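Local coordinates for DUF871 domain-containing protein (Enterococcus faecalis, PDB 2P0O) that has no established function but probably acts as a 6-phospho-N-acetylmuramidase, pairing a TIM barrel with a cyclophilin-like C-terminal domain, at residues K27-L38 and A59-I70; T240-P249 and N353-I363. All coordinates share one frame; numbering follows the deposited sequence.

The two contacts follow one another along the chain without nesting or crossing, one in each part of the protein. Interaction 1 comes early: strand 33-38 runs out, helix 48-62 returns, and strand 65-70 settles beside its predecessor, closing a short loop that joins the second and third strands of the eight-stranded barrel. The chain then completes the barrel and runs through helix 228-240 straight into strand 242-247. Interaction 2 opens there and closes a much longer loop of 103 residues when strand 354-359 comes back alongside, tying together the two ends of the C-terminal part. Interactions 1 and 2 do not touch, their nearest atoms being about 9 Å apart.

Interaction 1: residues K27-L38 and A59-I70; sequences KALGFDGIFTSL and AKAEKMKIMVDI
Phe35 and Asp69 lie side by side and point the same way from two neighbouring parallel strands of the TIM barrel, 33-38 and 65-70, which helix 48-62 joins as a beta-alpha-beta crossover. Both side chains leave the backbone with CG anti to N (chi1 176° and 179°), and Phe35 CZ comes within 3.6 Å of Asp69 CB. Met67 also reaches this ring, its CG 3.8 Å from Phe35 CD1. These groups line the barrel interior, where Trp144 and Phe177 meet the Phe35 ring and Arg97 forms a salt bridge with Asp69 OD2; Ser37 OG gives Asp69 OD1 a weak hydrogen bond.

The other face carries the apolar layer toward the helices. Thr36 CG2 runs beside Val68 CG2 at 3.8 Å, Leu38 CD1 rests on Val68 CG1, and the Ile34 side chain crosses that of selenomethionine Met64 at about a right angle while its CD1 reaches Ala59 on helix 48-62.

The backbones hold both layers in register. Their hydrogen bonds alternate in direction, from Lys65 N to Asp32 O as far as Leu38 N to Asp69 O (2.8 Å).

At the N-terminal ends of the strands, helices 17-28 and 48-62 end in Schellman motifs, with Gly30 and Lys63 respectively at positive phi. Lys27 slides past Glu62 and Met64 to bridge the two turns: its NZ bonds Asp32 OD1, before strand 33-38, in a salt bridge at 2.7 Å and donates to Lys63 O, before strand 65-70, at 2.9 Å from above the carbonyl plane, 36° out of it.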
loop_
_atom_site.group_PDB
_atom_site.type_symbol
_atom_site.label_atom_id
_atom_site.label_comp_id
_atom_site.label_asym_id
_atom_site.label_seq_id
_atom_site.Cartn_x
_atom_site.Cartn_y
_atom_site.Cartn_z
ATOM N N LYS A 27 1.755 -8.423 -9.888
ATOM C CA LYS A 27 0.505 -9.090 -10.223
ATOM C C LYS A 27 0.282 -10.377 -9.404
ATOM O O LYS A 27 -0.779 -10.532 -8.799
ATOM C CB LYS A 27 0.409 -9.391 -11.716
ATOM C CG LYS A 27 -0.771 -10.290 -12.073
ATOM C CD LYS A 27 -2.057 -9.502 -12.038
ATOM C CE LYS A 27 -3.231 -10.399 -12.366
ATOM N NZ LYS A 27 -4.461 -9.573 -12.436
ATOM N N ALA A 28 1.265 -11.281 -9.383
ATOM C CA ALA A 28 1.180 -12.479 -8.539
ATOM C C ALA A 28 1.080 -12.172 -7.027
ATOM O O ALA A 28 0.671 -13.010 -6.227
ATOM C CB ALA A 28 2.337 -13.451 -8.829
ATOM N N LEU A 29 1.440 -10.964 -6.626
ATOM C CA LEU A 29 1.328 -10.599 -5.224
ATOM C C LEU A 29 -0.004 -9.916 -4.915
ATOM O O LEU A 29 -0.177 -9.395 -3.818
ATOM C CB LEU A 29 2.490 -9.672 -4.854
ATOM C CG LEU A 29 3.825 -10.199 -4.295
ATOM C CD1 LEU A 29 4.046 -11.670 -4.425
ATOM C CD2 LEU A 29 5.029 -9.388 -4.821
ATOM N N GLY A 30 -0.932 -9.883 -5.875
ATOM C CA GLY A 30 -2.235 -9.245 -5.649
ATOM C C GLY A 30 -2.407 -7.786 -6.089
ATOM O O GLY A 30 -3.327 -7.098 -5.633
ATOM N N PHE A 31 -1.537 -7.319 -6.983
ATOM C CA PHE A 31 -1.629 -5.973 -7.595
ATOM C C PHE A 31 -2.246 -6.071 -8.992
ATOM O O PHE A 31 -1.724 -6.812 -9.814
ATOM C CB PHE A 31 -0.235 -5.333 -7.655
ATOM C CG PHE A 31 0.326 -4.988 -6.291
ATOM C CD1 PHE A 31 0.882 -5.988 -5.466
ATOM C CD2 PHE A 31 0.288 -3.671 -5.826
ATOM C CE1 PHE A 31 1.381 -5.682 -4.194
ATOM C CE2 PHE A 31 0.797 -3.326 -4.559
ATOM C CZ PHE A 31 1.340 -4.333 -3.741
ATOM N N ASP A 32 -3.358 -5.369 -9.242
ATOM C CA ASP A 32 -4.093 -5.483 -10.507
ATOM C C ASP A 32 -4.092 -4.249 -11.374
ATOM O O ASP A 32 -4.771 -4.228 -12.417
ATOM C CB ASP A 32 -5.567 -5.895 -10.294
ATOM C CG ASP A 32 -5.711 -7.256 -9.665
ATOM O OD1 ASP A 32 -5.077 -8.218 -10.155
ATOM O OD2 ASP A 32 -6.465 -7.351 -8.661
ATOM N N GLY A 33 -3.356 -3.226 -10.947
ATOM C CA GLY A 33 -3.372 -1.942 -11.621
ATOM C C GLY A 33 -2.020 -1.287 -11.780
ATOM O O GLY A 33 -1.099 -1.483 -10.962
ATOM N N ILE A 34 -1.925 -0.490 -12.851
ATOM C CA ILE A 34 -0.782 0.334 -13.141
ATOM C C ILE A 34 -1.226 1.786 -13.315
ATOM O O ILE A 34 -2.257 2.069 -13.953
ATOM C CB ILE A 34 -0.047 -0.123 -14.427
ATOM C CG1 ILE A 34 0.494 -1.547 -14.257
ATOM C CG2 ILE A 34 1.061 0.888 -14.798
ATOM C CD1 ILE A 34 0.765 -2.275 -15.577
ATOM N N PHE A 35 -0.443 2.685 -12.723
ATOM C CA PHE A 35 -0.531 4.126 -12.965
ATOM C C PHE A 35 0.762 4.573 -13.647
ATOM O O PHE A 35 1.862 4.143 -13.275
ATOM C CB PHE A 35 -0.737 4.898 -11.649
ATOM C CG PHE A 35 -0.744 6.404 -11.800
ATOM C CD1 PHE A 35 -1.944 7.093 -12.037
ATOM C CD2 PHE A 35 0.444 7.147 -11.657
ATOM C CE1 PHE A 35 -1.977 8.500 -12.159
ATOM C CE2 PHE A 35 0.433 8.560 -11.775
ATOM C CZ PHE A 35 -0.781 9.250 -12.012
ATOM N N THR A 36 0.622 5.433 -14.648
ATOM C CA THR A 36 1.773 6.028 -15.299
ATOM C C THR A 36 1.479 7.472 -15.692
ATOM O O THR A 36 0.371 7.796 -16.146
ATOM C CB THR A 36 2.266 5.177 -16.508
ATOM O OG1 THR A 36 3.519 5.694 -16.985
ATOM C CG2 THR A 36 1.245 5.158 -17.659
ATOM N N SER A 37 2.473 8.333 -15.503
ATOM C CA SER A 37 2.341 9.751 -15.827
ATOM C C SER A 37 3.312 10.122 -16.935
ATOM O O SER A 37 4.520 9.976 -16.794
ATOM C CB SER A 37 2.558 10.628 -14.576
ATOM O OG SER A 37 2.414 12.016 -14.875
ATOM N N LEU A 38 2.763 10.588 -18.051
ATOM C CA LEU A 38 3.553 10.876 -19.248
ATOM C C LEU A 38 3.759 12.362 -19.538
ATOM O O LEU A 38 2.793 13.139 -19.577
ATOM C CB LEU A 38 2.898 10.237 -20.463
ATOM C CG LEU A 38 3.363 8.855 -20.905
ATOM C CD1 LEU A 38 2.738 7.751 -20.047
ATOM C CD2 LEU A 38 3.000 8.668 -22.364
ATOM N N ALA A 59 0.494 -5.333 -19.718
ATOM C CA ALA A 59 -0.743 -5.257 -18.925
ATOM C C ALA A 59 -1.903 -6.115 -19.450
ATOM O O ALA A 59 -2.618 -6.728 -18.663
ATOM C CB ALA A 59 -1.187 -3.821 -18.777
ATOM N N LYS A 60 -2.113 -6.125 -20.758
ATOM C CA LYS A 60 -3.132 -7.001 -21.340
ATOM C C LYS A 60 -2.875 -8.473 -20.997
ATOM O O LYS A 60 -3.792 -9.177 -20.576
ATOM C CB LYS A 60 -3.232 -6.832 -22.870
ATOM C CG LYS A 60 -4.126 -5.678 -23.331
ATOM C CD LYS A 60 -3.603 -5.020 -24.624
ATOM C CE LYS A 60 -3.879 -5.845 -25.848
ATOM N NZ LYS A 60 -3.127 -5.313 -27.056
ATOM N N ALA A 61 -1.628 -8.919 -21.170
ATOM C CA ALA A 61 -1.227 -10.307 -20.907
ATOM C C ALA A 61 -1.347 -10.650 -19.431
ATOM O O ALA A 61 -1.684 -11.763 -19.039
ATOM C CB ALA A 61 0.198 -10.530 -21.370
ATOM N N GLU A 62 -1.066 -9.659 -18.616
ATOM C CA GLU A 62 -0.989 -9.830 -17.186
ATOM C C GLU A 62 -2.347 -9.538 -16.526
ATOM O O GLU A 62 -2.514 -9.792 -15.344
ATOM C CB GLU A 62 0.130 -8.925 -16.671
ATOM C CG GLU A 62 0.877 -9.425 -15.469
ATOM C CD GLU A 62 1.525 -10.782 -15.641
ATOM O OE1 GLU A 62 2.101 -11.063 -16.713
ATOM O OE2 GLU A 62 1.476 -11.572 -14.666
ATOM N N LYS A 63 -3.313 -9.053 -17.312
ATOM C CA LYS A 63 -4.674 -8.690 -16.856
ATOM C C LYS A 63 -4.628 -7.613 -15.789
ATOM O O LYS A 63 -5.050 -7.800 -14.639
ATOM C CB LYS A 63 -5.482 -9.904 -16.405
ATOM C CG LYS A 63 -5.900 -10.822 -17.537
ATOM C CD LYS A 63 -6.305 -12.150 -16.968
ATOM C CE LYS A 63 -6.509 -13.203 -18.055
ATOM N NZ LYS A 63 -6.526 -14.554 -17.406
HETATM N N MSE A 64 -4.079 -6.482 -16.196
HETATM C CA MSE A 64 -3.888 -5.356 -15.312
HETATM C C MSE A 64 -4.384 -4.113 -16.009
HETATM O O MSE A 64 -4.338 -4.004 -17.233
HETATM C CB MSE A 64 -2.417 -5.202 -14.960
HETATM C CG MSE A 64 -1.847 -6.382 -14.211
HETATM SE SE MSE A 64 0.066 -6.122 -13.911
HETATM C CE MSE A 64 0.083 -4.979 -12.314
ATOM N N LYS A 65 -4.865 -3.183 -15.214
ATOM C CA LYS A 65 -5.371 -1.936 -15.728
ATOM C C LYS A 65 -4.231 -0.938 -15.862
ATOM O O LYS A 65 -3.169 -1.113 -15.243
ATOM C CB LYS A 65 -6.469 -1.441 -14.797
ATOM C CG LYS A 65 -7.644 -2.420 -14.781
ATOM C CD LYS A 65 -8.810 -1.911 -13.960
ATOM C CE LYS A 65 -9.642 -0.925 -14.757
ATOM N NZ LYS A 65 -10.624 -0.246 -13.864
ATOM N N ILE A 66 -4.438 0.075 -16.706
ATOM C CA ILE A 66 -3.498 1.173 -16.854
ATOM C C ILE A 66 -4.233 2.507 -16.878
ATOM O O ILE A 66 -5.015 2.788 -17.788
ATOM C CB ILE A 66 -2.651 1.099 -18.147
ATOM C CG1 ILE A 66 -1.864 -0.212 -18.255
ATOM C CG2 ILE A 66 -1.692 2.266 -18.190
ATOM C CD1 ILE A 66 -1.074 -0.349 -19.584
HETATM N N MSE A 67 -3.972 3.321 -15.871
HETATM C CA MSE A 67 -4.461 4.674 -15.847
HETATM C C MSE A 67 -3.294 5.518 -16.341
HETATM O O MSE A 67 -2.179 5.436 -15.791
HETATM C CB MSE A 67 -4.899 5.015 -14.413
HETATM C CG MSE A 67 -5.117 6.517 -14.086
HETATM SE SE MSE A 67 -6.502 7.288 -15.246
HETATM C CE MSE A 67 -8.097 6.285 -14.704
ATOM N N VAL A 68 -3.523 6.314 -17.381
ATOM C CA VAL A 68 -2.479 7.197 -17.891
ATOM C C VAL A 68 -2.775 8.667 -17.553
ATOM O O VAL A 68 -3.785 9.245 -17.991
ATOM C CB VAL A 68 -2.266 7.067 -19.433
ATOM C CG1 VAL A 68 -1.230 8.066 -19.926
ATOM C CG2 VAL A 68 -1.878 5.627 -19.854
ATOM N N ASP A 69 -1.880 9.272 -16.788
ATOM C CA ASP A 69 -1.980 10.682 -16.490
ATOM C C ASP A 69 -1.148 11.422 -17.540
ATOM O O ASP A 69 0.062 11.231 -17.652
ATOM C CB ASP A 69 -1.517 10.953 -15.058
ATOM C CG ASP A 69 -1.573 12.430 -14.685
ATOM O OD1 ASP A 69 -0.751 13.222 -15.188
ATOM O OD2 ASP A 69 -2.429 12.801 -13.866
ATOM N N ILE A 70 -1.819 12.254 -18.323
ATOM C CA ILE A 70 -1.199 12.884 -19.487
ATOM C C ILE A 70 -1.909 14.196 -19.801
ATOM O O ILE A 70 -3.132 14.302 -19.646
ATOM C CB ILE A 70 -1.239 11.909 -20.708
ATOM C CG1 ILE A 70 -0.435 12.425 -21.898
ATOM C CG2 ILE A 70 -2.677 11.560 -21.102
ATOM C CD1 ILE A 70 -0.293 11.372 -23.005
#

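Interaction 2: residues T240-P249 and N353-I363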
loop_
_atom_site.group_PDB
_atom_site.type_symbol
_atom_site.label_atom_id
_atom_site.label_comp_id
_atom_site.label_asym_id
_atom_site.label_seq_id
_atom_site.Cartn_x
_atom_site.Cartn_y
_atom_site.Cartn_z
ATOM N N THR A 240 -1.753 -15.745 2.848
ATOM C CA THR A 240 -2.075 -16.376 4.143
ATOM C C THR A 240 -2.946 -15.541 5.080
ATOM O O THR A 240 -3.351 -16.035 6.136
ATOM C CB THR A 240 -0.776 -16.749 4.935
ATOM O OG1 THR A 240 -0.164 -15.563 5.504
ATOM C CG2 THR A 240 0.235 -17.506 4.020
ATOM N N ASN A 241 -3.196 -14.271 4.738
ATOM C CA ASN A 241 -3.910 -13.365 5.645
ATOM C C ASN A 241 -3.115 -13.067 6.930
ATOM O O ASN A 241 -3.668 -12.574 7.902
ATOM C CB ASN A 241 -5.308 -13.919 6.006
ATOM C CG ASN A 241 -6.264 -12.838 6.510
ATOM O OD1 ASN A 241 -6.045 -11.653 6.291
ATOM N ND2 ASN A 241 -7.335 -13.253 7.184
ATOM N N GLN A 242 -1.827 -13.373 6.937
ATOM C CA GLN A 242 -1.014 -13.146 8.123
ATOM C C GLN A 242 -0.107 -11.968 7.910
ATOM O O GLN A 242 0.428 -11.791 6.798
ATOM C CB GLN A 242 -0.126 -14.354 8.426
ATOM C CG GLN A 242 -0.812 -15.636 8.843
ATOM C CD GLN A 242 0.102 -16.874 8.710
ATOM O OE1 GLN A 242 1.328 -16.771 8.629
ATOM N NE2 GLN A 242 -0.499 -18.037 8.681
ATOM N N PHE A 243 0.098 -11.194 8.978
ATOM C CA PHE A 243 1.039 -10.106 9.023
ATOM C C PHE A 243 2.408 -10.646 9.430
ATOM O O PHE A 243 2.557 -11.255 10.485
ATOM C CB PHE A 243 0.604 -9.022 10.043
ATOM C CG PHE A 243 -0.650 -8.311 9.664
ATOM C CD1 PHE A 243 -0.627 -7.271 8.699
ATOM C CD2 PHE A 243 -1.866 -8.675 10.244
ATOM C CE1 PHE A 243 -1.805 -6.614 8.323
ATOM C CE2 PHE A 243 -3.048 -8.017 9.898
ATOM C CZ PHE A 243 -3.028 -6.986 8.929
ATOM N N LEU A 244 3.409 -10.376 8.607
ATOM C CA LEU A 244 4.726 -10.928 8.803
ATOM C C LEU A 244 5.628 -9.837 9.339
ATOM O O LEU A 244 5.793 -8.798 8.687
ATOM C CB LEU A 244 5.246 -11.476 7.470
ATOM C CG LEU A 244 6.603 -12.178 7.413
ATOM C CD1 LEU A 244 6.565 -13.485 8.228
ATOM C CD2 LEU A 244 7.069 -12.446 5.983
ATOM N N LEU A 245 6.237 -10.076 10.498
ATOM C CA LEU A 245 7.083 -9.063 11.146
ATOM C C LEU A 245 8.376 -9.684 11.641
ATOM O O LEU A 245 8.403 -10.865 11.978
ATOM C CB LEU A 245 6.362 -8.392 12.344
ATOM C CG LEU A 245 4.946 -7.833 12.235
ATOM C CD1 LEU A 245 3.933 -8.977 12.405
ATOM C CD2 LEU A 245 4.658 -6.727 13.289
ATOM N N GLU A 246 9.437 -8.882 11.687
ATOM C CA GLU A 246 10.755 -9.306 12.198
ATOM C C GLU A 246 11.014 -8.847 13.631
ATOM O O GLU A 246 10.498 -7.813 14.068
ATOM C CB GLU A 246 11.876 -8.803 11.288
ATOM C CG GLU A 246 12.153 -9.707 10.110
ATOM C CD GLU A 246 13.214 -9.158 9.135
ATOM O OE1 GLU A 246 13.839 -8.094 9.396
ATOM O OE2 GLU A 246 13.446 -9.836 8.099
ATOM N N VAL A 247 11.814 -9.619 14.358
ATOM C CA VAL A 247 12.175 -9.276 15.718
ATOM C C VAL A 247 13.674 -9.218 15.812
ATOM O O VAL A 247 14.366 -9.858 15.003
ATOM C CB VAL A 247 11.611 -10.306 16.782
ATOM C CG1 VAL A 247 10.113 -10.270 16.819
ATOM C CG2 VAL A 247 12.162 -11.778 16.554
ATOM N N ALA A 248 14.181 -8.455 16.785
ATOM C CA ALA A 248 15.627 -8.353 17.016
ATOM C C ALA A 248 16.188 -9.692 17.476
ATOM O O ALA A 248 15.476 -10.455 18.115
ATOM C CB ALA A 248 15.944 -7.266 18.076
ATOM N N PRO A 249 17.486 -9.971 17.196
ATOM C CA PRO A 249 18.135 -11.154 17.778
ATOM C C PRO A 249 18.026 -11.155 19.304
ATOM O O PRO A 249 18.033 -10.100 19.911
ATOM C CB PRO A 249 19.616 -10.976 17.365
ATOM C CG PRO A 249 19.544 -10.166 16.086
ATOM C CD PRO A 249 18.428 -9.187 16.367
ATOM N N ASN A 353 -6.871 -11.162 14.240
ATOM C CA ASN A 353 -5.864 -11.228 13.178
ATOM C C ASN A 353 -4.630 -12.061 13.545
ATOM O O ASN A 353 -4.151 -12.017 14.695
ATOM C CB ASN A 353 -5.382 -9.820 12.742
ATOM C CG ASN A 353 -6.447 -9.022 11.987
ATOM O OD1 ASN A 353 -6.388 -7.802 11.948
ATOM N ND2 ASN A 353 -7.441 -9.704 11.428
ATOM N N GLN A 354 -4.093 -12.774 12.549
ATOM C CA GLN A 354 -2.860 -13.543 12.728
ATOM C C GLN A 354 -1.619 -12.795 12.339
ATOM O O GLN A 354 -1.622 -11.986 11.416
ATOM C CB GLN A 354 -2.863 -14.830 11.946
ATOM C CG GLN A 354 -4.065 -15.663 12.157
ATOM C CD GLN A 354 -3.986 -16.880 11.285
ATOM O OE1 GLN A 354 -3.530 -17.937 11.729
ATOM N NE2 GLN A 354 -4.372 -16.733 10.026
ATOM N N PHE A 355 -0.535 -13.111 13.042
ATOM C CA PHE A 355 0.753 -12.498 12.778
ATOM C C PHE A 355 1.866 -13.476 13.083
ATOM O O PHE A 355 1.771 -14.233 14.046
ATOM C CB PHE A 355 0.904 -11.236 13.592
ATOM C CG PHE A 355 0.815 -11.433 15.100
ATOM C CD1 PHE A 355 -0.414 -11.463 15.749
ATOM C CD2 PHE A 355 1.980 -11.493 15.872
ATOM C CE1 PHE A 355 -0.503 -11.583 17.161
ATOM C CE2 PHE A 355 1.904 -11.630 17.273
ATOM C CZ PHE A 355 0.676 -11.657 17.918
ATOM N N THR A 356 2.912 -13.434 12.254
ATOM C CA THR A 356 4.005 -14.377 12.277
ATOM C C THR A 356 5.308 -13.608 12.565
ATOM O O THR A 356 5.652 -12.646 11.872
ATOM C CB THR A 356 4.064 -15.102 10.935
ATOM O OG1 THR A 356 2.796 -15.765 10.706
ATOM C CG2 THR A 356 5.217 -16.089 10.879
ATOM N N LEU A 357 6.023 -14.033 13.597
ATOM C CA LEU A 357 7.253 -13.362 14.014
ATOM C C LEU A 357 8.392 -14.182 13.474
ATOM O O LEU A 357 8.421 -15.413 13.662
ATOM C CB LEU A 357 7.322 -13.293 15.550
ATOM C CG LEU A 357 6.148 -12.567 16.211
ATOM C CD1 LEU A 357 6.365 -12.410 17.739
ATOM C CD2 LEU A 357 5.877 -11.169 15.518
ATOM N N VAL A 358 9.312 -13.514 12.776
ATOM C CA VAL A 358 10.483 -14.183 12.244
ATOM C C VAL A 358 11.722 -13.374 12.631
ATOM O O VAL A 358 11.643 -12.168 12.952
ATOM C CB VAL A 358 10.427 -14.423 10.695
ATOM C CG1 VAL A 358 9.285 -15.369 10.305
ATOM C CG2 VAL A 358 10.332 -13.083 9.919
ATOM N N THR A 359 12.865 -14.026 12.620
ATOM C CA THR A 359 14.045 -13.335 13.097
ATOM C C THR A 359 14.588 -12.364 12.022
ATOM O O THR A 359 14.353 -12.541 10.811
ATOM C CB THR A 359 15.089 -14.322 13.661
ATOM O OG1 THR A 359 15.756 -13.712 14.783
ATOM C CG2 THR A 359 16.102 -14.717 12.595
ATOM N N GLU A 360 15.244 -11.310 12.488
ATOM C CA GLU A 360 15.636 -10.195 11.631
ATOM C C GLU A 360 16.445 -10.666 10.410
ATOM O O GLU A 360 17.352 -11.485 10.535
ATOM C CB GLU A 360 16.403 -9.124 12.432
ATOM C CG GLU A 360 16.744 -7.867 11.603
ATOM C CD GLU A 360 17.540 -6.783 12.355
ATOM O OE1 GLU A 360 18.181 -7.078 13.403
ATOM O OE2 GLU A 360 17.518 -5.614 11.871
ATOM N N GLY A 361 16.048 -10.164 9.237
ATOM C CA GLY A 361 16.730 -10.404 7.977
ATOM C C GLY A 361 16.206 -11.587 7.181
ATOM O O GLY A 361 16.727 -11.861 6.092
ATOM N N THR A 362 15.181 -12.285 7.698
ATOM C CA THR A 362 14.739 -13.560 7.087
ATOM C C THR A 362 13.379 -13.477 6.359
ATOM O O THR A 362 12.892 -14.468 5.805
ATOM C CB THR A 362 14.742 -14.741 8.089
ATOM O OG1 THR A 362 13.763 -14.524 9.107
ATOM C CG2 THR A 362 16.111 -14.889 8.750
ATOM N N ILE A 363 12.770 -12.301 6.367
ATOM C CA ILE A 363 11.465 -12.126 5.741
ATOM C C ILE A 363 11.459 -12.638 4.286
ATOM O O ILE A 363 10.543 -13.360 3.882
ATOM C CB ILE A 363 10.968 -10.673 5.849
ATOM C CG1 ILE A 363 10.176 -10.497 7.159
ATOM C CG2 ILE A 363 10.039 -10.298 4.638
ATOM C CD1 ILE A 363 9.526 -9.122 7.319
HETATM O O HOH W 1 -5.185 -12.452 10.153
#
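Phe243 N donates to Gln354 O at the start of the backbone pairing between parallel strands 242-247 and 354-359. Phe243 O then accepts from Thr356 N at 2.8 Å, and Thr356 O in turn receives Leu245 N. The alternation continues through Val358 N to Leu245 O and Val247 N to Val358 O, then fades into a weak bond from Glu360 N to Val247 O. At the opposite end a water bridges the strands, donating to Asn241 O and accepting from Gln354 N, both at 2.7 Å.

Two polar side chains reach across. Gln242 OE1 accepts from Thr356 OG1 at 2.7 Å, the hydroxyl standing well above the amide plane, 51° out of it; the same OG1 is also hydrogen-bonded to Thr261 on strand 260-263. Glu246, its chain extended beyond CG (chi2 176°), stretches to the turn after strand 354-359, where OE2 uses its anti lone pair to take Ile363 N at 3.1 Å, at the start of helix 363-370. The partial positive charge of that helix end would probably favour the carboxylate, and OE1 has a salt bridge to Arg229 of helix 228-240. Within the type II turn, Thr359 O accepts from both Thr362 OG1 and Thr362 N.

Apolar contacts lie on both faces. The side chains of Leu244 and Val358 cross at about a right angle, with CD1 3.9 Å from CG1; those of Leu244 and Ile363 slide past each other in opposite directions, CD2 beside CG1. On the other face Leu245 CD1 sits 4.0 Å from Phe355 CB. The Phe243 ring turns its edge to a backbone oxygen, Gln354 O.

With strand 260-263 running antiparallel on the far side of 354-359, this gives a three-stranded mixed sheet, consistent with the cyclophilin-like fold expected of this C-terminal family.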